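Local coordinates for Asp/Glu-specific dipeptidyl-peptidase (Flavobacterium psychrophilum, PDB 5JXF), which removes dipeptides from the N-terminus of oligopeptides as a family S46 serine protease, with strict specificity for Asp or Glu at the P1 position, at residues G39-S44 against G48-E53; D64-Y67 against S73-D76; K318-F323 against S336-V341; I332-K337 against N415-S420. All coordinates share one frame; numbering follows the deposited sequence.

Contact 1. Residues G39-S44 against G48-E53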
loop_
_atom_site.group_PDB
_atom_site.type_symbol
_atom_site.label_atom_id
_atom_site.label_comp_id
_atom_site.label_asym_id
_atom_site.label_seq_id
_atom_site.Cartn_x
_atom_site.Cartn_y
_atom_site.Cartn_z
ATOM N N GLY A 39 -3.821 -6.567 -27.612
ATOM C CA GLY A 39 -4.486 -6.323 -28.884
ATOM C C GLY A 39 -5.936 -5.873 -28.828
ATOM O O GLY A 39 -6.676 -6.270 -27.932
ATOM N N MET A 40 -6.337 -5.039 -29.792
ATOM C CA MET A 40 -7.708 -4.554 -29.888
ATOM C C MET A 40 -8.164 -4.689 -31.342
ATOM O O MET A 40 -7.768 -3.903 -32.200
ATOM C CB MET A 40 -7.826 -3.098 -29.417
ATOM C CG MET A 40 -7.171 -2.798 -28.067
ATOM S SD MET A 40 -6.964 -1.035 -27.707
ATOM C CE MET A 40 -6.644 -1.089 -25.926
ATOM N N TRP A 41 -9.014 -5.675 -31.599
ATOM C CA TRP A 41 -9.262 -6.144 -32.963
ATOM C C TRP A 41 -10.568 -5.636 -33.564
ATOM O O TRP A 41 -11.585 -5.532 -32.891
ATOM C CB TRP A 41 -9.235 -7.680 -32.977
ATOM C CG TRP A 41 -7.992 -8.191 -32.312
ATOM C CD1 TRP A 41 -7.870 -8.622 -31.018
ATOM C CD2 TRP A 41 -6.688 -8.273 -32.886
ATOM N NE1 TRP A 41 -6.572 -8.986 -30.761
ATOM C CE2 TRP A 41 -5.824 -8.780 -31.892
ATOM C CE3 TRP A 41 -6.162 -7.976 -34.150
ATOM C CZ2 TRP A 41 -4.464 -8.993 -32.123
ATOM C CZ3 TRP A 41 -4.821 -8.193 -34.379
ATOM C CH2 TRP A 41 -3.984 -8.696 -33.374
ATOM N N ILE A 42 -10.515 -5.315 -34.847
ATOM C CA ILE A 42 -11.703 -4.942 -35.594
ATOM C C ILE A 42 -12.593 -6.158 -35.704
ATOM O O ILE A 42 -12.172 -7.182 -36.229
ATOM C CB ILE A 42 -11.336 -4.408 -36.988
ATOM C CG1 ILE A 42 -10.368 -3.241 -36.836
ATOM C CG2 ILE A 42 -12.590 -3.980 -37.730
ATOM C CD1 ILE A 42 -9.828 -2.723 -38.130
ATOM N N PRO A 43 -13.830 -6.051 -35.203
ATOM C CA PRO A 43 -14.655 -7.233 -34.959
ATOM C C PRO A 43 -15.044 -7.982 -36.234
ATOM O O PRO A 43 -15.433 -9.145 -36.157
ATOM C CB PRO A 43 -15.899 -6.656 -34.273
ATOM C CG PRO A 43 -15.495 -5.310 -33.799
ATOM C CD PRO A 43 -14.514 -4.815 -34.799
ATOM N N SER A 44 -14.938 -7.334 -37.386
ATOM C CA SER A 44 -15.253 -8.000 -38.647
ATOM C C SER A 44 -14.052 -8.789 -39.180
ATOM O O SER A 44 -14.141 -9.445 -40.215
ATOM C CB SER A 44 -15.720 -6.972 -39.691
ATOM O OG SER A 44 -14.752 -5.947 -39.857
ATOM N N GLY A 48 -9.696 -16.472 -38.709
ATOM C CA GLY A 48 -8.278 -16.742 -38.848
ATOM C C GLY A 48 -7.572 -16.695 -37.497
ATOM O O GLY A 48 -7.960 -17.387 -36.554
ATOM N N MET A 49 -6.547 -15.857 -37.406
ATOM C CA MET A 49 -5.660 -15.820 -36.251
ATOM C C MET A 49 -6.414 -15.617 -34.938
ATOM O O MET A 49 -6.289 -16.414 -34.007
ATOM C CB MET A 49 -4.617 -14.716 -36.433
ATOM C CG MET A 49 -3.829 -14.410 -35.166
ATOM S SD MET A 49 -3.004 -12.813 -35.229
ATOM C CE MET A 49 -4.316 -11.763 -35.860
ATOM N N ASN A 50 -7.211 -14.557 -34.881
ATOM C CA ASN A 50 -7.971 -14.211 -33.686
ATOM C C ASN A 50 -8.879 -15.321 -33.164
ATOM O O ASN A 50 -8.829 -15.685 -31.976
ATOM C CB ASN A 50 -8.797 -12.963 -33.964
ATOM C CG ASN A 50 -7.940 -11.739 -34.105
ATOM O OD1 ASN A 50 -8.103 -10.958 -35.032
ATOM N ND2 ASN A 50 -7.011 -11.567 -33.181
ATOM N N GLU A 51 -9.700 -15.860 -34.055
ATOM C CA GLU A 51 -10.660 -16.903 -33.686
ATOM C C GLU A 51 -9.976 -18.167 -33.154
ATOM O O GLU A 51 -10.422 -18.742 -32.161
ATOM C CB GLU A 51 -11.549 -17.253 -34.887
ATOM C CG GLU A 51 -12.735 -18.131 -34.539
ATOM C CD GLU A 51 -13.745 -18.221 -35.673
ATOM O OE1 GLU A 51 -13.490 -17.633 -36.750
ATOM O OE2 GLU A 51 -14.793 -18.871 -35.473
ATOM N N THR A 52 -8.915 -18.604 -33.826
ATOM C CA THR A 52 -8.070 -19.687 -33.323
ATOM C C THR A 52 -7.621 -19.392 -31.895
ATOM O O THR A 52 -7.802 -20.228 -31.008
ATOM C CB THR A 52 -6.835 -19.917 -34.214
ATOM O OG1 THR A 52 -7.262 -20.346 -35.508
ATOM C CG2 THR A 52 -5.941 -20.991 -33.629
ATOM N N GLU A 53 -7.075 -18.198 -31.663
ATOM C CA GLU A 53 -6.631 -17.822 -30.321
ATOM C C GLU A 53 -7.758 -17.856 -29.288
ATOM O O GLU A 53 -7.553 -18.290 -28.147
ATOM C CB GLU A 53 -6.001 -16.430 -30.329
ATOM C CG GLU A 53 -4.635 -16.348 -30.989
ATOM C CD GLU A 53 -3.980 -14.985 -30.808
ATOM O OE1 GLU A 53 -4.576 -14.119 -30.133
ATOM O OE2 GLU A 53 -2.863 -14.782 -31.330
#

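Contact 2. Residues D64-Y67 against S73-D76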
loop_
_atom_site.group_PDB
_atom_site.type_symbol
_atom_site.label_atom_id
_atom_site.label_comp_id
_atom_site.label_asym_id
_atom_site.label_seq_id
_atom_site.Cartn_x
_atom_site.Cartn_y
_atom_site.Cartn_z
ATOM N N ASP A 64 -18.831 -15.303 -36.440
ATOM C CA ASP A 64 -20.116 -14.851 -36.977
ATOM C C ASP A 64 -21.142 -14.524 -35.893
ATOM O O ASP A 64 -22.089 -13.782 -36.154
ATOM C CB ASP A 64 -20.703 -15.890 -37.937
ATOM C CG ASP A 64 -20.357 -15.604 -39.392
ATOM O OD1 ASP A 64 -20.908 -14.634 -39.965
ATOM O OD2 ASP A 64 -19.529 -16.349 -39.960
ATOM N N ASP A 65 -20.965 -15.082 -34.693
ATOM C CA ASP A 65 -21.794 -14.723 -33.544
ATOM C C ASP A 65 -21.453 -13.337 -33.007
ATOM O O ASP A 65 -22.281 -12.681 -32.374
ATOM C CB ASP A 65 -21.633 -15.738 -32.399
ATOM C CG ASP A 65 -22.168 -17.116 -32.743
ATOM O OD1 ASP A 65 -23.389 -17.244 -32.945
ATOM O OD2 ASP A 65 -21.376 -18.084 -32.760
ATOM N N ILE A 66 -20.217 -12.911 -33.225
ATOM C CA ILE A 66 -19.727 -11.644 -32.689
ATOM C C ILE A 66 -20.041 -10.509 -33.643
ATOM O O ILE A 66 -20.482 -9.439 -33.219
ATOM C CB ILE A 66 -18.196 -11.679 -32.436
ATOM C CG1 ILE A 66 -17.838 -12.819 -31.465
ATOM C CG2 ILE A 66 -17.705 -10.319 -31.942
ATOM C CD1 ILE A 66 -16.350 -13.066 -31.297
ATOM N N TYR A 67 -19.804 -10.749 -34.932
ATOM C CA TYR A 67 -20.101 -9.765 -35.973
ATOM C C TYR A 67 -20.694 -10.425 -37.232
ATOM O O TYR A 67 -20.151 -11.394 -37.752
ATOM C CB TYR A 67 -18.840 -8.976 -36.361
ATOM C CG TYR A 67 -19.073 -7.958 -37.470
ATOM C CD1 TYR A 67 -19.433 -6.655 -37.172
ATOM C CD2 TYR A 67 -18.945 -8.313 -38.808
ATOM C CE1 TYR A 67 -19.651 -5.722 -38.170
ATOM C CE2 TYR A 67 -19.173 -7.390 -39.826
ATOM C CZ TYR A 67 -19.522 -6.095 -39.499
ATOM O OH TYR A 67 -19.740 -5.170 -40.492
ATOM N N SER A 73 -26.041 -10.184 -34.041
ATOM C CA SER A 73 -24.774 -10.620 -33.442
ATOM C C SER A 73 -24.463 -9.804 -32.189
ATOM O O SER A 73 -25.243 -8.919 -31.825
ATOM C CB SER A 73 -23.632 -10.485 -34.439
ATOM O OG SER A 73 -23.430 -9.123 -34.762
ATOM N N LEU A 74 -23.322 -10.080 -31.549
ATOM C CA LEU A 74 -22.963 -9.376 -30.309
ATOM C C LEU A 74 -22.901 -7.872 -30.505
ATOM O O LEU A 74 -23.295 -7.124 -29.618
ATOM C CB LEU A 74 -21.615 -9.871 -29.751
ATOM C CG LEU A 74 -21.636 -11.316 -29.246
ATOM C CD1 LEU A 74 -20.418 -11.623 -28.360
ATOM C CD2 LEU A 74 -22.915 -11.589 -28.492
ATOM N N LYS A 75 -22.439 -7.432 -31.679
ATOM C CA LYS A 75 -22.222 -6.001 -31.918
ATOM C C LYS A 75 -23.510 -5.198 -31.744
ATOM O O LYS A 75 -23.469 -4.037 -31.332
ATOM C CB LYS A 75 -21.631 -5.751 -33.318
ATOM C CG LYS A 75 -22.630 -5.840 -34.461
ATOM C CD LYS A 75 -22.160 -5.037 -35.662
ATOM C CE LYS A 75 -23.051 -5.276 -36.871
ATOM N NZ LYS A 75 -24.364 -4.586 -36.751
ATOM N N ASP A 76 -24.643 -5.830 -32.054
ATOM C CA ASP A 76 -25.962 -5.226 -31.864
ATOM C C ASP A 76 -26.319 -4.947 -30.411
ATOM O O ASP A 76 -27.230 -4.179 -30.126
ATOM C CB ASP A 76 -27.032 -6.122 -32.483
ATOM C CG ASP A 76 -26.890 -6.214 -34.005
ATOM O OD1 ASP A 76 -26.588 -5.169 -34.625
ATOM O OD2 ASP A 76 -27.019 -7.321 -34.560
#

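Contact 3. Residues K318-F323 against S336-V341. With ARG (arginine), chain E.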
loop_
_atom_site.group_PDB
_atom_site.type_symbol
_atom_site.label_atom_id
_atom_site.label_comp_id
_atom_site.label_asym_id
_atom_site.label_seq_id
_atom_site.Cartn_x
_atom_site.Cartn_y
_atom_site.Cartn_z
ATOM N N LYS A 318 -5.633 19.931 -5.671
ATOM C CA LYS A 318 -5.457 20.145 -4.231
ATOM C C LYS A 318 -6.386 21.268 -3.780
ATOM O O LYS A 318 -7.112 21.129 -2.790
ATOM C CB LYS A 318 -4.002 20.458 -3.882
ATOM N N VAL A 319 -6.404 22.353 -4.550
ATOM C CA VAL A 319 -7.290 23.479 -4.271
ATOM C C VAL A 319 -8.751 23.049 -4.268
ATOM O O VAL A 319 -9.507 23.381 -3.354
ATOM C CB VAL A 319 -7.109 24.621 -5.288
ATOM C CG1 VAL A 319 -8.183 25.687 -5.088
ATOM C CG2 VAL A 319 -5.710 25.229 -5.161
ATOM N N GLN A 320 -9.139 22.281 -5.278
ATOM C CA GLN A 320 -10.527 21.890 -5.427
ATOM C C GLN A 320 -10.960 20.917 -4.335
ATOM O O GLN A 320 -12.036 21.077 -3.753
ATOM C CB GLN A 320 -10.759 21.286 -6.818
ATOM C CG GLN A 320 -10.747 22.340 -7.899
ATOM C CD GLN A 320 -10.652 21.761 -9.286
ATOM O OE1 GLN A 320 -11.193 20.692 -9.570
ATOM N NE2 GLN A 320 -9.940 22.457 -10.155
ATOM N N ASP A 321 -10.130 19.914 -4.062
ATOM C CA ASP A 321 -10.400 18.950 -2.997
ATOM C C ASP A 321 -10.760 19.648 -1.675
ATOM O O ASP A 321 -11.736 19.281 -1.013
ATOM C CB ASP A 321 -9.193 18.027 -2.798
ATOM C CG ASP A 321 -9.559 16.713 -2.110
ATOM O OD1 ASP A 321 -10.696 16.218 -2.303
ATOM O OD2 ASP A 321 -8.700 16.177 -1.369
ATOM N N GLY A 322 -9.987 20.667 -1.317
ATOM C CA GLY A 322 -10.224 21.422 -0.097
ATOM C C GLY A 322 -11.643 21.954 0.014
ATOM O O GLY A 322 -12.333 21.705 1.001
ATOM N N PHE A 323 -12.087 22.679 -1.007
ATOM C CA PHE A 323 -13.421 23.272 -0.994
ATOM C C PHE A 323 -14.542 22.234 -1.016
ATOM O O PHE A 323 -15.625 22.472 -0.474
ATOM C CB PHE A 323 -13.597 24.222 -2.178
ATOM C CG PHE A 323 -12.879 25.530 -2.023
ATOM C CD1 PHE A 323 -11.589 25.688 -2.496
ATOM C CD2 PHE A 323 -13.501 26.603 -1.405
ATOM C CE1 PHE A 323 -10.934 26.893 -2.360
ATOM C CE2 PHE A 323 -12.851 27.809 -1.264
ATOM C CZ PHE A 323 -11.565 27.955 -1.739
ATOM N N SER A 336 -18.084 16.112 -11.162
ATOM C CA SER A 336 -17.754 15.604 -12.483
ATOM C C SER A 336 -16.476 16.232 -13.000
ATOM O O SER A 336 -15.608 15.545 -13.534
ATOM C CB SER A 336 -18.901 15.866 -13.459
ATOM O OG SER A 336 -18.613 15.299 -14.717
ATOM N N LYS A 337 -16.363 17.544 -12.843
ATOM C CA LYS A 337 -15.181 18.248 -13.328
ATOM C C LYS A 337 -13.918 17.801 -12.588
ATOM O O LYS A 337 -12.859 17.697 -13.199
ATOM C CB LYS A 337 -15.360 19.767 -13.206
ATOM C CG LYS A 337 -16.525 20.318 -14.022
ATOM C CD LYS A 337 -16.559 21.840 -13.965
ATOM C CE LYS A 337 -16.730 22.339 -12.544
ATOM N NZ LYS A 337 -16.924 23.818 -12.461
ATOM N N TYR A 338 -14.026 17.527 -11.286
ATOM C CA TYR A 338 -12.875 17.049 -10.508
ATOM C C TYR A 338 -12.447 15.639 -10.937
ATOM O O TYR A 338 -11.267 15.401 -11.200
ATOM C CB TYR A 338 -13.187 17.069 -9.005
ATOM C CG TYR A 338 -12.038 16.609 -8.125
ATOM C CD1 TYR A 338 -11.833 15.259 -7.859
ATOM C CD2 TYR A 338 -11.164 17.528 -7.554
ATOM C CE1 TYR A 338 -10.791 14.840 -7.049
ATOM C CE2 TYR A 338 -10.112 17.114 -6.738
ATOM C CZ TYR A 338 -9.929 15.772 -6.500
ATOM O OH TYR A 338 -8.896 15.353 -5.698
ATOM N N ALA A 339 -13.405 14.714 -11.004
ATOM C CA ALA A 339 -13.124 13.319 -11.358
ATOM C C ALA A 339 -12.429 13.164 -12.723
ATOM O O ALA A 339 -11.515 12.349 -12.872
ATOM C CB ALA A 339 -14.414 12.511 -11.342
ATOM N N GLY A 340 -12.877 13.927 -13.717
ATOM C CA GLY A 340 -12.240 13.913 -15.021
ATOM C C GLY A 340 -10.774 14.287 -14.950
ATOM O O GLY A 340 -9.912 13.530 -15.400
ATOM N N VAL A 341 -10.502 15.456 -14.375
ATOM C CA VAL A 341 -9.142 15.960 -14.184
ATOM C C VAL A 341 -8.271 15.001 -13.381
ATOM O O VAL A 341 -7.144 14.698 -13.783
ATOM C CB VAL A 341 -9.154 17.341 -13.481
ATOM C CG1 VAL A 341 -7.756 17.727 -13.011
ATOM C CG2 VAL A 341 -9.710 18.406 -14.427
HETATM N N ARG E . -10.002 5.054 -13.803
HETATM C CA ARG E . -11.277 4.962 -14.500
HETATM C C ARG E . -11.024 5.149 -16.001
HETATM O O ARG E . -10.459 6.158 -16.411
HETATM C CB ARG E . -12.267 6.005 -13.967
HETATM C CG ARG E . -12.679 5.799 -12.501
HETATM C CD ARG E . -13.589 6.925 -12.005
HETATM N NE ARG E . -12.945 8.231 -12.117
HETATM C CZ ARG E . -12.230 8.804 -11.145
HETATM N NH1 ARG E . -12.073 8.190 -9.972
HETATM N NH2 ARG E . -11.675 10.000 -11.339
#

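Contact 4. Residues I332-K337 against N415-S420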
loop_
_atom_site.group_PDB
_atom_site.type_symbol
_atom_site.label_atom_id
_atom_site.label_comp_id
_atom_site.label_asym_id
_atom_site.label_seq_id
_atom_site.Cartn_x
_atom_site.Cartn_y
_atom_site.Cartn_z
ATOM N N ILE A 332 -21.163 19.096 -5.330
ATOM C CA ILE A 332 -22.115 18.778 -6.395
ATOM C C ILE A 332 -21.746 19.558 -7.664
ATOM O O ILE A 332 -21.914 19.071 -8.782
ATOM C CB ILE A 332 -23.568 19.101 -5.976
ATOM C CG1 ILE A 332 -24.003 18.211 -4.818
ATOM C CG2 ILE A 332 -24.529 18.923 -7.141
ATOM C CD1 ILE A 332 -25.422 18.448 -4.391
ATOM N N GLN A 333 -21.229 20.767 -7.473
ATOM C CA GLN A 333 -20.743 21.591 -8.569
ATOM C C GLN A 333 -19.529 20.991 -9.272
ATOM O O GLN A 333 -19.423 21.046 -10.508
ATOM C CB GLN A 333 -20.380 22.986 -8.067
ATOM C CG GLN A 333 -21.548 23.920 -7.882
ATOM C CD GLN A 333 -21.094 25.332 -7.592
ATOM O OE1 GLN A 333 -20.150 25.551 -6.826
ATOM N NE2 GLN A 333 -21.757 26.303 -8.212
ATOM N N TYR A 334 -18.611 20.430 -8.488
ATOM C CA TYR A 334 -17.298 20.096 -9.022
ATOM C C TYR A 334 -17.060 18.607 -9.210
ATOM O O TYR A 334 -16.025 18.221 -9.759
ATOM C CB TYR A 334 -16.201 20.694 -8.126
ATOM C CG TYR A 334 -15.900 22.128 -8.477
ATOM C CD1 TYR A 334 -16.680 23.166 -7.980
ATOM C CD2 TYR A 334 -14.855 22.445 -9.332
ATOM C CE1 TYR A 334 -16.418 24.489 -8.317
ATOM C CE2 TYR A 334 -14.583 23.764 -9.670
ATOM C CZ TYR A 334 -15.369 24.776 -9.163
ATOM O OH TYR A 334 -15.100 26.074 -9.513
ATOM N N ALA A 335 -18.020 17.789 -8.786
ATOM C CA ALA A 335 -17.866 16.337 -8.773
ATOM C C ALA A 335 -17.349 15.808 -10.098
ATOM O O ALA A 335 -16.296 15.167 -10.159
ATOM C CB ALA A 335 -19.190 15.668 -8.428
ATOM N N SER A 336 -18.084 16.112 -11.162
ATOM C CA SER A 336 -17.754 15.604 -12.483
ATOM C C SER A 336 -16.476 16.232 -13.000
ATOM O O SER A 336 -15.608 15.545 -13.534
ATOM C CB SER A 336 -18.901 15.866 -13.459
ATOM O OG SER A 336 -18.613 15.299 -14.717
ATOM N N LYS A 337 -16.363 17.544 -12.843
ATOM C CA LYS A 337 -15.181 18.248 -13.328
ATOM C C LYS A 337 -13.918 17.801 -12.588
ATOM O O LYS A 337 -12.859 17.697 -13.199
ATOM C CB LYS A 337 -15.360 19.767 -13.206
ATOM C CG LYS A 337 -16.525 20.318 -14.022
ATOM C CD LYS A 337 -16.559 21.840 -13.965
ATOM C CE LYS A 337 -16.730 22.339 -12.544
ATOM N NZ LYS A 337 -16.924 23.818 -12.461
ATOM N N ASN A 415 -8.004 23.886 -16.827
ATOM C CA ASN A 415 -8.119 23.879 -15.362
ATOM C C ASN A 415 -8.618 25.161 -14.691
ATOM O O ASN A 415 -9.256 25.103 -13.638
ATOM C CB ASN A 415 -6.782 23.508 -14.749
ATOM C CG ASN A 415 -6.398 22.083 -15.026
ATOM O OD1 ASN A 415 -6.694 21.187 -14.235
ATOM N ND2 ASN A 415 -5.727 21.858 -16.147
ATOM N N THR A 416 -8.301 26.312 -15.274
ATOM C CA THR A 416 -8.808 27.587 -14.770
ATOM C C THR A 416 -10.051 27.999 -15.547
ATOM O O THR A 416 -9.964 28.362 -16.728
ATOM C CB THR A 416 -7.773 28.692 -14.882
ATOM O OG1 THR A 416 -6.499 28.205 -14.442
ATOM C CG2 THR A 416 -8.199 29.881 -14.045
ATOM N N GLU A 417 -11.201 27.953 -14.885
ATOM C CA GLU A 417 -12.482 28.034 -15.579
ATOM C C GLU A 417 -12.761 29.420 -16.163
ATOM O O GLU A 417 -13.454 29.534 -17.172
ATOM C CB GLU A 417 -13.615 27.603 -14.636
ATOM C CG GLU A 417 -13.508 26.137 -14.191
ATOM C CD GLU A 417 -14.559 25.734 -13.164
ATOM O OE1 GLU A 417 -15.529 25.052 -13.554
ATOM O OE2 GLU A 417 -14.414 26.087 -11.969
ATOM N N LEU A 418 -12.214 30.466 -15.550
ATOM C CA LEU A 418 -12.402 31.818 -16.069
ATOM C C LEU A 418 -11.568 32.049 -17.330
ATOM O O LEU A 418 -12.043 32.644 -18.296
ATOM C CB LEU A 418 -12.056 32.870 -15.012
ATOM C CG LEU A 418 -12.173 34.329 -15.474
ATOM C CD1 LEU A 418 -12.873 35.190 -14.429
ATOM C CD2 LEU A 418 -10.812 34.924 -15.820
ATOM N N LEU A 419 -10.322 31.587 -17.305
ATOM C CA LEU A 419 -9.443 31.654 -18.465
ATOM C C LEU A 419 -10.032 30.822 -19.598
ATOM O O LEU A 419 -9.894 31.151 -20.780
ATOM C CB LEU A 419 -8.046 31.145 -18.115
ATOM C CG LEU A 419 -7.323 31.802 -16.928
ATOM C CD1 LEU A 419 -5.922 31.243 -16.799
ATOM C CD2 LEU A 419 -7.284 33.316 -17.085
ATOM N N SER A 420 -10.687 29.733 -19.211
ATOM C CA SER A 420 -11.335 28.836 -20.143
ATOM C C SER A 420 -12.430 29.562 -20.916
ATOM O O SER A 420 -12.494 29.479 -22.147
ATOM C CB SER A 420 -11.909 27.634 -19.398
ATOM O OG SER A 420 -12.550 26.747 -20.290
#

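Contact 1. Residues G39-S44 against G48-E53
The irregular segment 39-44 faces the start of helix 49-57, and the backbones come closest where the CA atoms of Trp-41 and Asn-50 lie 8.2 Å apart. The contact is an indole packed against the first turn of a helix, with an amide over the ring and a Met-aromatic contact beside it. Gly-48 holds the N-cap position, and its O takes the N of Thr-52 and, from above the carbonyl plane, OG1 of the same residue. Asn-50 points ND2 over the centre of one indole face, with its amide plane inclined 58° to the ring. The polar partner of ND2 is the hydroxyl of Tyr-589, on strand 586-591. Met-49 comes from the same helical turn at about a right angle to Trp-41. The Met-49 chain bends at chi3 (46°), which turns CE to 3.9 Å from Trp-41 CZ3. Met-49 SD lies 5.3 Å from the centroid of the Trp-41 six-membered ring, obliquely. With a serine in place of Trp-41, the Asn-50 amide would probably lose the ring beneath it and Met-49 CE would be freer to turn. ND2 of Asn-50 stands 3.2 Å above the plane of the Trp-41 ring.

Contact 2. Residues D64-Y67 against S73-D76
Asp-65 O and Ile-66 O, on the short, weakly bonded helix 63-66, receive backbone N-H groups from the segment that follows the intervening loop. Leu-74 N donates to Asp-65 O at 2.9 Å, with an N-H...O angle of 151°. Lys-75 N donates to Ile-66 O at 3.2 Å. Ser-73 puts its CB 3.3 Å from Asp-65 O. Ser-73 OG lies 3.3 Å from Ile-66 O, a weak and unsettled bond, since the same proton has another acceptor within reach.

Segment 73-76 also satisfies its own polar groups. Ser-73 N donates to the anti side of Asp-76 OD2 at 3.1 Å, and Asp-76 N returns a bond to Ser-73 O. Lys-75 NZ forms a salt bridge with Asp-76 OD1 on its syn side. The same ammonium also bonds to the carbonyls of Ile-141 and Val-142 on strand 138-146.

The aliphatic part of Lys-75 runs obliquely past Tyr-67, with Lys-75 CD 3.5 Å from Tyr-67 CD1. A bend at chi4 (74°) then turns NZ toward Asp-76 OD1 and the strand carbonyls. Tyr-67 OH bonds to Ile-144 N on the same strand. Ile-66 CG1 meets Leu-74 CD1 at 4.2 Å, and both side chains also pack on Met-281 and Met-283.

Residues 73-76 thus form a type I-like helical turn, with Asp-76 N on Ser-73 O and the Asp-76 carboxylate closing back on Ser-73 N, in the loop before strand 80-81.

Contact 3. Residues K318-F323 against S336-V341
The Tyr-338 ring meets Gln-320 at its edge: Gln-320 CB lies in the ring plane, 3.9 Å from Tyr-338 CD2, and Gln-320 OE1 comes near that plane at the same edge. Asp-321 N approaches obliquely. This is helix-helix packing within a helical hairpin, made by the consecutive helices 295-325 and 328-357. The two backbones come within 7.4 Å between the CA atoms of Gln-320 and Tyr-338.

The Gln-320 and Tyr-338 side chains run antiparallel alongside one another, with amide and ring planes 72° apart. The carboxylate of Asp-321 is turned much less, 29° from the ring. Asp-321 CG is 3.9 Å from Tyr-338 OH, while Asp-321 OD2 forms a salt bridge with Arg-325. CG of Tyr-338 is anti to the backbone N (chi1 -179°), which sends the ring across to helix 295-325. There it also touches Leu-317 and Met-324. The hydroxyl makes a weak hydrogen bond to Asp-225, a residue of the pocket for the bound arginine.

A serine in place of Tyr-338 would probably open a gap between the two helices and leave Asp-225 without this hydroxyl.

The next residue, Ala-339, belongs to the same pocket. Ala-339 O accepts a weak hydrogen bond of 2.8 Å from NH2 of the bound arginine.

Contact 4. Residues I332-K337 against N415-S420
Glu-417 leaves its helix with CG anti to the carbonyl carbon (chi1 -63°), and its extended course beyond CG carries the carboxylate to Tyr-334 OH and toward Lys-337. Lys-337 bends at chi3 (-61°), which turns its amine, as modelled, to the same carboxylate. The contact is inter-helix packing in the helical region, where a buried glutamate at the start of helix 417-435 takes a tyrosine hydroxyl of helix 328-357.

The two carboxylate oxygens are shared out. OE2 accepts the Tyr-334 hydroxyl, nearly in line with its C-O bond. OE1 faces the Lys-337 amine in a salt bridge, but the two atoms are modelled too close together and their exact positions are doubtful. The Tyr-334 ring and the carboxylate are 67° apart. Both partners of Glu-417 reach it from the opposite direction. As modelled, Lys-337 NZ also lies over one face of the Tyr-334 ring, displaced toward the rim, and this cation-pi contact shares the doubt about its position.

Helix 460-477 and the residues before it complete the surroundings. Lys-337 NZ, where it is placed, has a second acceptor in the carbonyl of Asp-457, and Tyr-334 packs on Val-462. Asp-463 accepts the backbone N-H groups of Glu-417 and Leu-418. The firm link of the buried carboxylate is the tyrosine hydroxyl: Tyr-334 OH lies 2.6 Å from Glu-417 OE2.

How the contacts relate
From the N terminus, contact 1 closes a short loop with three residues between its segments. Contact 2 follows in series and closes the five-residue loop after helix 63-66; neither nests in the other. The two touch through Pro-43 and Ser-44 against Tyr-67. About 40 Å away between centres, contact 3 closes the hairpin of helices 295-325 and 328-357. Contact 4 opens at 332, before contact 3 ends at 341, and runs on to helix 417-435, which makes the two overlap in the chain. They share Ser-336 and Lys-337. Contacts 1 and 2 tie to beta strands: Trp-41 pairs with Val-587 of strand 586-591, and Tyr-67 bonds to strand 138-146. Contacts 3 and 4 join helices.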